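Side-chain contact in TIGR00266 family protein (Pseudomonas aeruginosa, PDB 1YOX), which is of unknown function but belongs to the AIM24 family and forms an assembly of three largely beta-stranded chains: residues Q223-P226 with F227-A231. Numbering follows the deposited sequence.
Sequences QSLP and FSRLA
Pro226 joins the first turn of the C-terminal helix through its carbonyl oxygen, which receives two backbone N-H groups. The bond from Leu230 N to Pro226 O is 2.9 Å long and nearly straight (166° at the hydrogen), and it arrives in the carbonyl plane; that from Arg229 N to Pro226 O, at 3.0 Å, is bent and weak. The next helical bond follows at once, from Ala231 N to Phe227 O.

Van der Waals contacts add to this turn. The CB-CG edge of the Pro226 ring meets the helix: its CG comes 3.9 Å from Arg229 CB, while the hydroxyl oxygen Ser228 OG rests 3.7 Å from Pro226 CB. On Leu225, the CD1 methyl reaches Leu230 CB at 4.2 Å. The bond to CB of Phe227 leaves away from the loop, though CB still touches Pro226 C; one face of its ring takes the Ala231 methyl near the rim, and Tyr96 and Phe140 also meet this ring.

A water joins the guanidinium to the loop backbone. Arg229 runs extended from the helix, then bends at chi3 (-60°), bringing NH1 2.7 Å from the water oxygen. The same water lies 2.8 Å from Ser224 O and can donate to it; Asn38 ND2 of the second subunit also bonds to this oxygen. The guanidinium forms a salt bridge through NH2 with Asp178 and bonds to Met37 O of the second subunit, so its charge is held within a subunit interface. Leu230 packs on Leu230 of the third subunit.

The arrangement is a helix N-terminus with proline at the N-cap, turning the chain from strand 219-223 into helix 227-237 where the three subunits meet.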
ATOM      1  N   GLN C 223      -1.814 -14.267   0.196  1.00 34.39           N
ATOM      2  CA  GLN C 223      -1.460 -12.858   0.211  1.00 33.00           C
ATOM      3  C   GLN C 223      -1.266 -12.437   1.647  1.00 33.63           C
ATOM      4  O   GLN C 223      -2.059 -12.836   2.524  1.00 33.52           O
ATOM      5  CB  GLN C 223      -2.556 -12.025  -0.473  1.00 33.06           C
ATOM      6  CG  GLN C 223      -3.906 -11.903   0.274  1.00 31.29           C
ATOM      7  CD  GLN C 223      -5.055 -11.496  -0.633  1.00 32.53           C
ATOM      8  OE1 GLN C 223      -6.079 -12.188  -0.715  1.00 35.46           O
ATOM      9  NE2 GLN C 223      -4.875 -10.416  -1.366  1.00 27.34           N
ATOM     10  N   SER C 224      -0.213 -11.656   1.902  1.00 33.35           N
ATOM     11  CA  SER C 224       0.079 -11.184   3.244  1.00 33.49           C
ATOM     12  C   SER C 224      -0.846 -10.069   3.750  1.00 34.00           C
ATOM     13  O   SER C 224      -1.018  -9.920   4.957  1.00 35.07           O
ATOM     14  CB  SER C 224       1.527 -10.695   3.332  1.00 33.49           C
ATOM     15  OG  SER C 224       1.740  -9.555   2.519  1.00 33.48           O
ATOM     16  N   LEU C 225      -1.401  -9.255   2.847  1.00 33.56           N
ATOM     17  CA  LEU C 225      -2.220  -8.119   3.261  1.00 32.61           C
ATOM     18  C   LEU C 225      -3.485  -8.056   2.431  1.00 32.53           C
ATOM     19  O   LEU C 225      -3.624  -7.202   1.557  1.00 31.18           O
ATOM     20  CB  LEU C 225      -1.456  -6.788   3.229  1.00 33.39           C
ATOM     21  CG  LEU C 225      -2.257  -5.515   3.613  1.00 32.73           C
ATOM     22  CD1 LEU C 225      -2.825  -5.558   5.010  1.00 29.56           C
ATOM     23  CD2 LEU C 225      -1.414  -4.283   3.417  1.00 32.71           C
ATOM     24  N   PRO C 226      -4.439  -8.945   2.761  1.00 32.72           N
ATOM     25  CA  PRO C 226      -5.666  -9.032   2.023  1.00 32.90           C
ATOM     26  C   PRO C 226      -6.482  -7.774   2.281  1.00 33.00           C
ATOM     27  O   PRO C 226      -6.350  -7.149   3.345  1.00 32.61           O
ATOM     28  CB  PRO C 226      -6.350 -10.284   2.596  1.00 33.15           C
ATOM     29  CG  PRO C 226      -5.749 -10.527   3.928  1.00 32.79           C
ATOM     30  CD  PRO C 226      -4.396  -9.869   3.918  1.00 32.78           C
ATOM     31  N   PHE C 227      -7.262  -7.387   1.280  1.00 32.94           N
ATOM     32  CA  PHE C 227      -8.064  -6.190   1.336  1.00 34.01           C
ATOM     33  C   PHE C 227      -8.987  -6.197   2.566  1.00 34.74           C
ATOM     34  O   PHE C 227      -9.299  -5.140   3.150  1.00 35.29           O
ATOM     35  CB  PHE C 227      -8.887  -6.098   0.049  1.00 33.63           C
ATOM     36  CG  PHE C 227      -9.915  -5.006   0.056  1.00 33.62           C
ATOM     37  CD1 PHE C 227      -9.536  -3.672   0.043  1.00 32.96           C
ATOM     38  CD2 PHE C 227     -11.262  -5.317   0.054  1.00 33.85           C
ATOM     39  CE1 PHE C 227     -10.469  -2.678   0.032  1.00 32.01           C
ATOM     40  CE2 PHE C 227     -12.205  -4.318   0.038  1.00 33.13           C
ATOM     41  CZ  PHE C 227     -11.815  -3.003   0.048  1.00 33.12           C
ATOM     42  N   SER C 228      -9.428  -7.395   2.935  1.00 35.27           N
ATOM     43  CA  SER C 228     -10.403  -7.581   4.004  1.00 35.59           C
ATOM     44  C   SER C 228      -9.773  -7.220   5.321  1.00 34.99           C
ATOM     45  O   SER C 228     -10.429  -6.659   6.201  1.00 35.03           O
ATOM     46  CB  SER C 228     -10.881  -9.034   4.033  1.00 35.40           C
ATOM     47  OG  SER C 228      -9.787  -9.929   3.932  1.00 38.01           O
ATOM     48  N   ARG C 229      -8.493  -7.546   5.455  1.00 33.74           N
ATOM     49  CA  ARG C 229      -7.771  -7.139   6.624  1.00 33.30           C
ATOM     50  C   ARG C 229      -7.450  -5.649   6.578  1.00 33.23           C
ATOM     51  O   ARG C 229      -7.592  -4.939   7.597  1.00 32.68           O
ATOM     52  CB  ARG C 229      -6.514  -7.976   6.817  1.00 32.88           C
ATOM     53  CG  ARG C 229      -5.676  -7.501   7.974  1.00 32.88           C
ATOM     54  CD  ARG C 229      -4.386  -8.265   8.082  1.00 35.97           C
ATOM     55  NE  ARG C 229      -4.630  -9.706   8.276  1.00 37.19           N
ATOM     56  CZ  ARG C 229      -3.698 -10.600   8.596  1.00 35.15           C
ATOM     57  NH1 ARG C 229      -2.443 -10.219   8.770  1.00 35.22           N
ATOM     58  NH2 ARG C 229      -4.028 -11.879   8.740  1.00 35.39           N
ATOM     59  N   LEU C 230      -7.031  -5.167   5.403  1.00 32.08           N
ATOM     60  CA  LEU C 230      -6.730  -3.745   5.248  1.00 31.20           C
ATOM     61  C   LEU C 230      -8.004  -2.944   5.543  1.00 30.79           C
ATOM     62  O   LEU C 230      -8.010  -2.118   6.449  1.00 30.14           O
ATOM     63  CB  LEU C 230      -6.222  -3.423   3.829  1.00 31.16           C
ATOM     64  CG  LEU C 230      -5.285  -2.253   3.461  1.00 30.54           C
ATOM     65  CD1 LEU C 230      -5.501  -1.736   2.014  1.00 28.30           C
ATOM     66  CD2 LEU C 230      -5.282  -1.119   4.425  1.00 29.81           C
ATOM     67  N   ALA C 231      -9.083  -3.205   4.801  1.00 30.39           N
ATOM     68  CA  ALA C 231     -10.318  -2.415   4.949  1.00 30.68           C
ATOM     69  C   ALA C 231     -10.891  -2.556   6.349  1.00 32.07           C
ATOM     70  O   ALA C 231     -11.258  -1.548   6.963  1.00 31.31           O
ATOM     71  CB  ALA C 231     -11.332  -2.805   3.940  1.00 30.47           C
TER
HETATM   72  O   HOH W   1      -1.493  -8.258   7.154  1.00 49.77           O